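Local coordinates for protein acireductone dioxygenase (Bacillus anthracis, PDB 4QGL) that probably oxidises the acireductone of the methionine salvage pathway with O2, giving different products depending on whether iron or nickel occupies its cupin metal site, at residues W37-P43 with V63-I68; E48-L52 with R156-A160. All coordinates share one frame; numbering follows the deposited sequence.

Interaction 1: W37-P43 with V63-I68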
ATOM      1  N   TRP A  37      10.008   6.165  -1.120  1.00 26.05           N
ATOM      2  CA  TRP A  37      11.295   5.685  -0.606  1.00 25.79           C
ATOM      3  C   TRP A  37      12.167   5.247  -1.758  1.00 25.85           C
ATOM      4  O   TRP A  37      11.666   4.909  -2.849  1.00 25.58           O
ATOM      5  CB  TRP A  37      11.104   4.495   0.309  1.00 25.15           C
ATOM      6  CG  TRP A  37      10.330   4.801   1.507  1.00 24.84           C
ATOM      7  CD1 TRP A  37       9.925   6.038   1.944  1.00 25.04           C
ATOM      8  CD2 TRP A  37       9.893   3.864   2.475  1.00 24.39           C
ATOM      9  NE1 TRP A  37       9.259   5.915   3.138  1.00 24.97           N
ATOM     10  CE2 TRP A  37       9.224   4.590   3.485  1.00 24.61           C
ATOM     11  CE3 TRP A  37      10.010   2.483   2.597  1.00 24.06           C
ATOM     12  CZ2 TRP A  37       8.677   3.977   4.591  1.00 24.52           C
ATOM     13  CZ3 TRP A  37       9.475   1.884   3.678  1.00 24.12           C
ATOM     14  CH2 TRP A  37       8.806   2.625   4.674  1.00 24.31           C
ATOM     15  N   ASN A  38      13.474   5.213  -1.506  1.00 26.23           N
ATOM     16  CA  ASN A  38      14.438   4.984  -2.557  1.00 26.34           C
ATOM     17  C   ASN A  38      14.565   3.496  -2.864  1.00 25.89           C
ATOM     18  O   ASN A  38      15.286   2.748  -2.221  1.00 25.91           O
ATOM     19  CB  ASN A  38      15.747   5.632  -2.182  1.00 27.15           C
ATOM     20  CG  ASN A  38      16.778   5.470  -3.256  1.00 27.69           C
ATOM     21  OD1 ASN A  38      16.610   5.897  -4.409  1.00 27.95           O
ATOM     22  ND2 ASN A  38      17.833   4.818  -2.907  1.00 27.99           N
ATOM     23  N   ILE A  39      13.794   3.081  -3.864  1.00 25.47           N
ATOM     24  CA  ILE A  39      13.605   1.657  -4.193  1.00 25.07           C
ATOM     25  C   ILE A  39      14.841   1.137  -4.919  1.00 25.69           C
ATOM     26  O   ILE A  39      15.104  -0.046  -4.884  1.00 25.63           O
ATOM     27  CB  ILE A  39      12.237   1.411  -4.925  1.00 24.43           C
ATOM     28  CG1 ILE A  39      11.917  -0.077  -5.092  1.00 24.15           C
ATOM     29  CG2 ILE A  39      12.139   2.120  -6.262  1.00 24.62           C
ATOM     30  CD1 ILE A  39      11.247  -0.669  -3.873  1.00 23.77           C
ATOM     31  N   SER A  40      15.624   2.037  -5.515  1.00 26.46           N
ATOM     32  CA  SER A  40      16.924   1.680  -6.136  1.00 27.38           C
ATOM     33  C   SER A  40      17.934   1.059  -5.164  1.00 27.95           C
ATOM     34  O   SER A  40      18.888   0.441  -5.579  1.00 28.39           O
ATOM     35  CB  SER A  40      17.588   2.899  -6.791  1.00 28.01           C
ATOM     36  OG  SER A  40      17.990   3.864  -5.839  1.00 28.24           O
ATOM     37  N   LYS A  41      17.720   1.256  -3.871  1.00 28.21           N
ATOM     38  CA  LYS A  41      18.471   0.526  -2.842  1.00 28.94           C
ATOM     39  C   LYS A  41      18.256  -0.969  -2.818  1.00 28.97           C
ATOM     40  O   LYS A  41      19.099  -1.689  -2.346  1.00 29.72           O
ATOM     41  CB  LYS A  41      18.063   0.992  -1.452  1.00 28.88           C
ATOM     42  CG  LYS A  41      18.832   2.179  -0.943  1.00 29.53           C
ATOM     43  CD  LYS A  41      17.935   2.947   0.003  1.00 29.32           C
ATOM     44  CE  LYS A  41      17.490   2.053   1.149  1.00 29.13           C
ATOM     45  NZ  LYS A  41      16.952   2.897   2.251  1.00 29.24           N
ATOM     46  N   LEU A  42      17.091  -1.425  -3.220  1.00 28.66           N
ATOM     47  CA  LEU A  42      16.770  -2.824  -3.118  1.00 28.71           C
ATOM     48  C   LEU A  42      17.716  -3.586  -4.010  1.00 29.52           C
ATOM     49  O   LEU A  42      17.904  -3.231  -5.160  1.00 29.70           O
ATOM     50  CB  LEU A  42      15.313  -3.077  -3.537  1.00 28.13           C
ATOM     51  CG  LEU A  42      14.711  -4.457  -3.217  1.00 28.05           C
ATOM     52  CD1 LEU A  42      14.359  -4.587  -1.744  1.00 27.82           C
ATOM     53  CD2 LEU A  42      13.478  -4.738  -4.067  1.00 27.64           C
ATOM     54  N   PRO A  43      18.339  -4.633  -3.469  1.00 30.42           N
ATOM     55  CA  PRO A  43      19.146  -5.548  -4.260  1.00 31.38           C
ATOM     56  C   PRO A  43      18.359  -6.249  -5.362  1.00 31.59           C
ATOM     57  O   PRO A  43      17.225  -6.651  -5.153  1.00 31.05           O
ATOM     58  CB  PRO A  43      19.641  -6.584  -3.252  1.00 31.68           C
ATOM     59  CG  PRO A  43      19.382  -6.029  -1.910  1.00 31.45           C
ATOM     60  CD  PRO A  43      18.592  -4.768  -2.029  1.00 30.71           C
ATOM     61  N   VAL A  63      16.894  -3.407   4.632  1.00 26.36           N
ATOM     62  CA  VAL A  63      17.238  -2.339   3.700  1.00 26.02           C
ATOM     63  C   VAL A  63      16.448  -1.059   3.960  1.00 25.55           C
ATOM     64  O   VAL A  63      17.007   0.018   3.880  1.00 25.85           O
ATOM     65  CB  VAL A  63      17.060  -2.796   2.246  1.00 25.60           C
ATOM     66  CG1 VAL A  63      17.443  -1.717   1.264  1.00 25.59           C
ATOM     67  CG2 VAL A  63      17.934  -3.989   1.953  1.00 26.11           C
ATOM     68  N   PHE A  64      15.149  -1.165   4.260  1.00 24.91           N
ATOM     69  CA  PHE A  64      14.335   0.026   4.546  1.00 24.58           C
ATOM     70  C   PHE A  64      14.141   0.293   6.019  1.00 25.05           C
ATOM     71  O   PHE A  64      13.291   1.078   6.387  1.00 24.86           O
ATOM     72  CB  PHE A  64      12.995  -0.060   3.843  1.00 23.74           C
ATOM     73  CG  PHE A  64      13.129  -0.157   2.365  1.00 23.35           C
ATOM     74  CD1 PHE A  64      13.333   0.980   1.597  1.00 23.33           C
ATOM     75  CD2 PHE A  64      13.101  -1.396   1.743  1.00 23.16           C
ATOM     76  CE1 PHE A  64      13.502   0.878   0.235  1.00 23.15           C
ATOM     77  CE2 PHE A  64      13.253  -1.502   0.377  1.00 22.98           C
ATOM     78  CZ  PHE A  64      13.456  -0.367  -0.374  1.00 22.98           C
ATOM     79  N   SER A  65      15.017  -0.263   6.854  1.00 25.76           N
ATOM     80  CA  SER A  65      14.896  -0.083   8.303  1.00 26.45           C
ATOM     81  C   SER A  65      14.894   1.367   8.768  1.00 26.84           C
ATOM     82  O   SER A  65      14.211   1.700   9.726  1.00 27.11           O
ATOM     83  CB  SER A  65      15.969  -0.866   9.054  1.00 27.30           C
ATOM     84  OG  SER A  65      17.265  -0.361   8.794  1.00 27.79           O
ATOM     85  N   LYS A  66      15.674   2.220   8.122  1.00 27.11           N
ATOM     86  CA  LYS A  66      15.689   3.645   8.468  1.00 27.66           C
ATOM     87  C   LYS A  66      14.352   4.297   8.119  1.00 27.10           C
ATOM     88  O   LYS A  66      13.746   4.998   8.921  1.00 27.49           O
ATOM     89  CB  LYS A  66      16.842   4.346   7.741  1.00 28.05           C
ATOM     90  CG  LYS A  66      16.859   5.849   7.860  1.00 28.61           C
ATOM     91  CD  LYS A  66      16.922   6.311   9.298  1.00 29.58           C
ATOM     92  CE  LYS A  66      17.252   7.796   9.350  1.00 30.40           C
ATOM     93  NZ  LYS A  66      16.825   8.372  10.647  1.00 31.20           N
ATOM     94  N   GLU A  67      13.889   4.045   6.921  1.00 26.36           N
ATOM     95  CA  GLU A  67      12.638   4.642   6.487  1.00 25.87           C
ATOM     96  C   GLU A  67      11.513   4.164   7.345  1.00 25.69           C
ATOM     97  O   GLU A  67      10.629   4.916   7.641  1.00 25.78           O
ATOM     98  CB  GLU A  67      12.320   4.312   5.048  1.00 25.11           C
ATOM     99  CG  GLU A  67      13.205   5.014   4.047  1.00 25.38           C
ATOM    100  CD  GLU A  67      14.497   4.265   3.794  1.00 25.75           C
ATOM    101  OE1 GLU A  67      15.011   3.582   4.670  1.00 26.13           O
ATOM    102  OE2 GLU A  67      15.003   4.317   2.677  1.00 25.83           O
ATOM    103  N   ILE A  68      11.562   2.912   7.753  1.00 25.68           N
ATOM    104  CA  ILE A  68      10.578   2.354   8.680  1.00 25.76           C
ATOM    105  C   ILE A  68      10.660   2.978  10.075  1.00 26.91           C
ATOM    106  O   ILE A  68       9.643   3.329  10.652  1.00 27.09           O
ATOM    107  CB  ILE A  68      10.732   0.836   8.805  1.00 25.56           C
ATOM    108  CG1 ILE A  68      10.679   0.208   7.416  1.00 24.74           C
ATOM    109  CG2 ILE A  68       9.604   0.252   9.624  1.00 25.61           C
ATOM    110  CD1 ILE A  68      10.668  -1.305   7.366  1.00 24.68           C
TER
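E67 runs antiparallel to the W37 side chain, over the indole. Its CB sits over the face of the six-membered ring, 3.5 Å from the centroid and 12° off the normal, a CH-pi contact. CG shifts toward the pyrrole part, 3.8 Å from W37 CG. There the chain bends (chi2 85°), lifting the carboxylate off the indole to meet K41 coming from the opposite direction; OE2 forms a salt bridge with K41 NZ. K41 NZ also makes a weak hydrogen bond to V63 O (3.3 Å), and K41 CE rests on V63 CG1. Beside this, F64 is nearly parallel to W37 (25°), but with centroids 5.9 Å apart it is so offset that little of one ring lies over the other. L42 CD1 meets the edge of F64 at CE2 (3.9 Å), and N38 O meets it at CE1. F64 follows helix 54-63 directly and occupies the N-cap position of helix 65-75; its ring also packs against I39 of the 3-10 turn. W37 stacks with F112 too, and its NE1 is hydrogen-bonded to E35 OE2. The methylenes of E67 thus serve the aromatic layer while its charge is probably balanced by K41 at the more exposed margin.

Interaction 2: E48-L52 with R156-A160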
ATOM      1  N   GLU A  48      11.098  -7.987  -8.219  1.00 32.24           N
ATOM      2  CA  GLU A  48      10.142  -8.911  -8.789  1.00 32.52           C
ATOM      3  C   GLU A  48      10.394 -10.330  -8.293  1.00 32.26           C
ATOM      4  O   GLU A  48      10.491 -11.272  -9.066  1.00 32.50           O
ATOM      5  CB  GLU A  48      10.184  -8.857 -10.322  1.00 33.76           C
ATOM      6  CG  GLU A  48       9.411  -7.709 -10.968  1.00 34.08           C
ATOM      7  CD  GLU A  48       8.184  -7.257 -10.175  1.00 34.26           C
ATOM      8  OE1 GLU A  48       7.209  -8.023 -10.050  1.00 35.53           O
ATOM      9  OE2 GLU A  48       8.190  -6.122  -9.655  1.00 34.43           O
ATOM     10  N   ASN A  49      10.488 -10.466  -6.981  1.00 31.38           N
ATOM     11  CA  ASN A  49      10.724 -11.746  -6.380  1.00 31.46           C
ATOM     12  C   ASN A  49       9.527 -12.027  -5.520  1.00 30.54           C
ATOM     13  O   ASN A  49       9.247 -11.288  -4.576  1.00 30.04           O
ATOM     14  CB  ASN A  49      11.994 -11.673  -5.546  1.00 31.88           C
ATOM     15  CG  ASN A  49      12.457 -13.025  -5.062  1.00 32.83           C
ATOM     16  OD1 ASN A  49      11.661 -13.919  -4.830  1.00 33.45           O
ATOM     17  ND2 ASN A  49      13.756 -13.173  -4.887  1.00 33.46           N
ATOM     18  N   TYR A  50       8.807 -13.084  -5.858  1.00 30.26           N
ATOM     19  CA  TYR A  50       7.520 -13.374  -5.223  1.00 29.49           C
ATOM     20  C   TYR A  50       7.514 -14.655  -4.394  1.00 30.05           C
ATOM     21  O   TYR A  50       6.592 -14.862  -3.627  1.00 30.49           O
ATOM     22  CB  TYR A  50       6.393 -13.419  -6.276  1.00 29.07           C
ATOM     23  CG  TYR A  50       6.106 -12.068  -6.911  1.00 28.14           C
ATOM     24  CD1 TYR A  50       5.196 -11.188  -6.333  1.00 27.22           C
ATOM     25  CD2 TYR A  50       6.773 -11.657  -8.065  1.00 28.10           C
ATOM     26  CE1 TYR A  50       4.955  -9.949  -6.886  1.00 26.56           C
ATOM     27  CE2 TYR A  50       6.528 -10.425  -8.627  1.00 27.48           C
ATOM     28  CZ  TYR A  50       5.613  -9.575  -8.032  1.00 26.71           C
ATOM     29  OH  TYR A  50       5.360  -8.341  -8.562  1.00 26.10           O
ATOM     30  N   SER A  51       8.488 -15.538  -4.571  1.00 30.33           N
ATOM     31  CA  SER A  51       8.614 -16.691  -3.685  1.00 30.73           C
ATOM     32  C   SER A  51       9.737 -16.393  -2.724  1.00 30.42           C
ATOM     33  O   SER A  51      10.915 -16.677  -2.991  1.00 30.77           O
ATOM     34  CB  SER A  51       8.932 -17.953  -4.452  1.00 31.74           C
ATOM     35  OG  SER A  51       9.974 -17.689  -5.346  1.00 31.88           O
ATOM     36  N   LEU A  52       9.332 -15.833  -1.598  1.00 29.65           N
ATOM     37  CA  LEU A  52      10.228 -15.195  -0.674  1.00 29.26           C
ATOM     38  C   LEU A  52      10.589 -16.141   0.440  1.00 30.04           C
ATOM     39  O   LEU A  52       9.713 -16.755   1.054  1.00 30.32           O
ATOM     40  CB  LEU A  52       9.551 -13.937  -0.124  1.00 28.27           C
ATOM     41  CG  LEU A  52       9.395 -12.863  -1.192  1.00 27.41           C
ATOM     42  CD1 LEU A  52       8.647 -11.649  -0.719  1.00 26.58           C
ATOM     43  CD2 LEU A  52      10.780 -12.457  -1.666  1.00 27.59           C
ATOM     44  N   ARG A 156      -1.948  -9.273 -11.193  1.00 24.43           N
ATOM     45  CA  ARG A 156      -2.376 -10.045 -10.006  1.00 24.19           C
ATOM     46  C   ARG A 156      -1.187 -10.502  -9.107  1.00 23.74           C
ATOM     47  O   ARG A 156      -1.105 -11.659  -8.727  1.00 24.20           O
ATOM     48  CB  ARG A 156      -3.234 -11.269 -10.397  1.00 25.11           C
ATOM     49  CG  ARG A 156      -4.473 -11.014 -11.262  1.00 25.57           C
ATOM     50  CD  ARG A 156      -5.722 -10.768 -10.422  1.00 25.43           C
ATOM     51  NE  ARG A 156      -6.234 -12.010  -9.814  1.00 26.15           N
ATOM     52  CZ  ARG A 156      -7.269 -12.076  -8.968  1.00 26.18           C
ATOM     53  NH1 ARG A 156      -7.928 -10.977  -8.614  1.00 25.68           N
ATOM     54  NH2 ARG A 156      -7.648 -13.245  -8.469  1.00 26.82           N
ATOM     55  N   GLN A 157      -0.293  -9.588  -8.755  1.00 22.83           N
ATOM     56  CA  GLN A 157       0.800  -9.919  -7.861  1.00 22.56           C
ATOM     57  C   GLN A 157       1.329  -8.680  -7.140  1.00 21.72           C
ATOM     58  O   GLN A 157       1.488  -7.619  -7.731  1.00 21.52           O
ATOM     59  CB  GLN A 157       1.923 -10.595  -8.620  1.00 23.05           C
ATOM     60  CG  GLN A 157       2.529  -9.678  -9.644  1.00 22.96           C
ATOM     61  CD  GLN A 157       3.463 -10.398 -10.554  1.00 23.62           C
ATOM     62  OE1 GLN A 157       3.720 -11.576 -10.364  1.00 24.11           O
ATOM     63  NE2 GLN A 157       3.973  -9.695 -11.564  1.00 23.73           N
ATOM     64  N   VAL A 158       1.592  -8.825  -5.854  1.00 21.39           N
ATOM     65  CA  VAL A 158       2.178  -7.736  -5.105  1.00 20.88           C
ATOM     66  C   VAL A 158       3.068  -8.276  -3.996  1.00 21.07           C
ATOM     67  O   VAL A 158       2.778  -9.322  -3.382  1.00 21.43           O
ATOM     68  CB  VAL A 158       1.068  -6.789  -4.578  1.00 20.41           C
ATOM     69  CG1 VAL A 158       0.397  -7.319  -3.330  1.00 20.48           C
ATOM     70  CG2 VAL A 158       1.624  -5.425  -4.295  1.00 20.07           C
ATOM     71  N   VAL A 159       4.171  -7.571  -3.758  1.00 20.94           N
ATOM     72  CA  VAL A 159       4.974  -7.732  -2.520  1.00 21.09           C
ATOM     73  C   VAL A 159       4.986  -6.422  -1.756  1.00 20.75           C
ATOM     74  O   VAL A 159       5.221  -5.392  -2.349  1.00 20.49           O
ATOM     75  CB  VAL A 159       6.417  -8.147  -2.798  1.00 21.48           C
ATOM     76  CG1 VAL A 159       7.196  -8.223  -1.507  1.00 21.70           C
ATOM     77  CG2 VAL A 159       6.482  -9.507  -3.439  1.00 22.01           C
ATOM     78  N   ALA A 160       4.735  -6.490  -0.441  1.00 20.89           N
ATOM     79  CA  ALA A 160       4.593  -5.316   0.440  1.00 20.73           C
ATOM     80  C   ALA A 160       5.120  -5.531   1.847  1.00 21.22           C
ATOM     81  O   ALA A 160       5.123  -6.626   2.382  1.00 21.64           O
ATOM     82  CB  ALA A 160       3.118  -4.927   0.542  1.00 20.44           C
TER
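The phenol ring of Y50 and the side-chain amide of Q157 lie stacked, their planes only 8° apart, although the two side chains cross at about a right angle. Q157 CD comes 3.4 Å from Y50 CZ, and Q157 OE1 is set 3.5 Å above the ring plane, offset toward the rim near CE2. The stem of the glutamine takes part as well: its CB packs on Y50 CE1 at 3.6 Å, and its CG reaches the hydroxyl end of the ring. Q157 CG stands between its own backbone N and carbonyl carbon (chi1 64°), and the chain runs extended from there, which lays the amide flat along the phenol. Two residues on, within strand 158-164, V159 divides its two methyls. CG2 touches Y50 CD1 (3.6 Å) and the carbonyl oxygen of N49, whereas CG1 meets L52 CD1 tip to tip at 3.8 Å.

A second shell of bonds holds both segments. Y50 O accepts a hydrogen bond from S84 OG, N49 ND2 is hydrogen-bonded to H45 O, and E48 is held weakly to S115 and G116, so the loop is tied down at several points. Q157 pairs through its backbone with H117, itself a ligand of a bound cadmium ion, and V159 pairs with V114 and S115.

Beyond these, strand 158-164 runs antiparallel between strands 109-113 and 79-85 in one of the cupin's two sheets. V159 packs against V82 and S84 of strand 79-85 as well as against S115. V158 points from the other side of the strand, its side chain about 8 Å from that of R111, predicted to help generate the substrate dianion. The loop 48-52 therefore lies against the sheet on the side away from V158, between strand 33-36 and helix 54-63 in the chain.

Both interactions secure the long connection from strand 33-36 to helix 54-63, interaction 1 near its start and interaction 2 near its end; their centres are 16 Å apart and they do not touch. Each is partly buried. Interaction 1 joins the connection to the junction of helices 54-63 and 65-75, has the larger buried surface (507 against 269 Å²), and mixes an aromatic and aliphatic interior with a salt bridge. Interaction 2 lays the connection on a sheet strand, its polar ties to the surroundings going mostly to neighbouring strands and loops. A salt bridge thus supplements the aromatic packing at the helix junction, whereas on the strand amide-ring stacking and apolar valine contacts make the join.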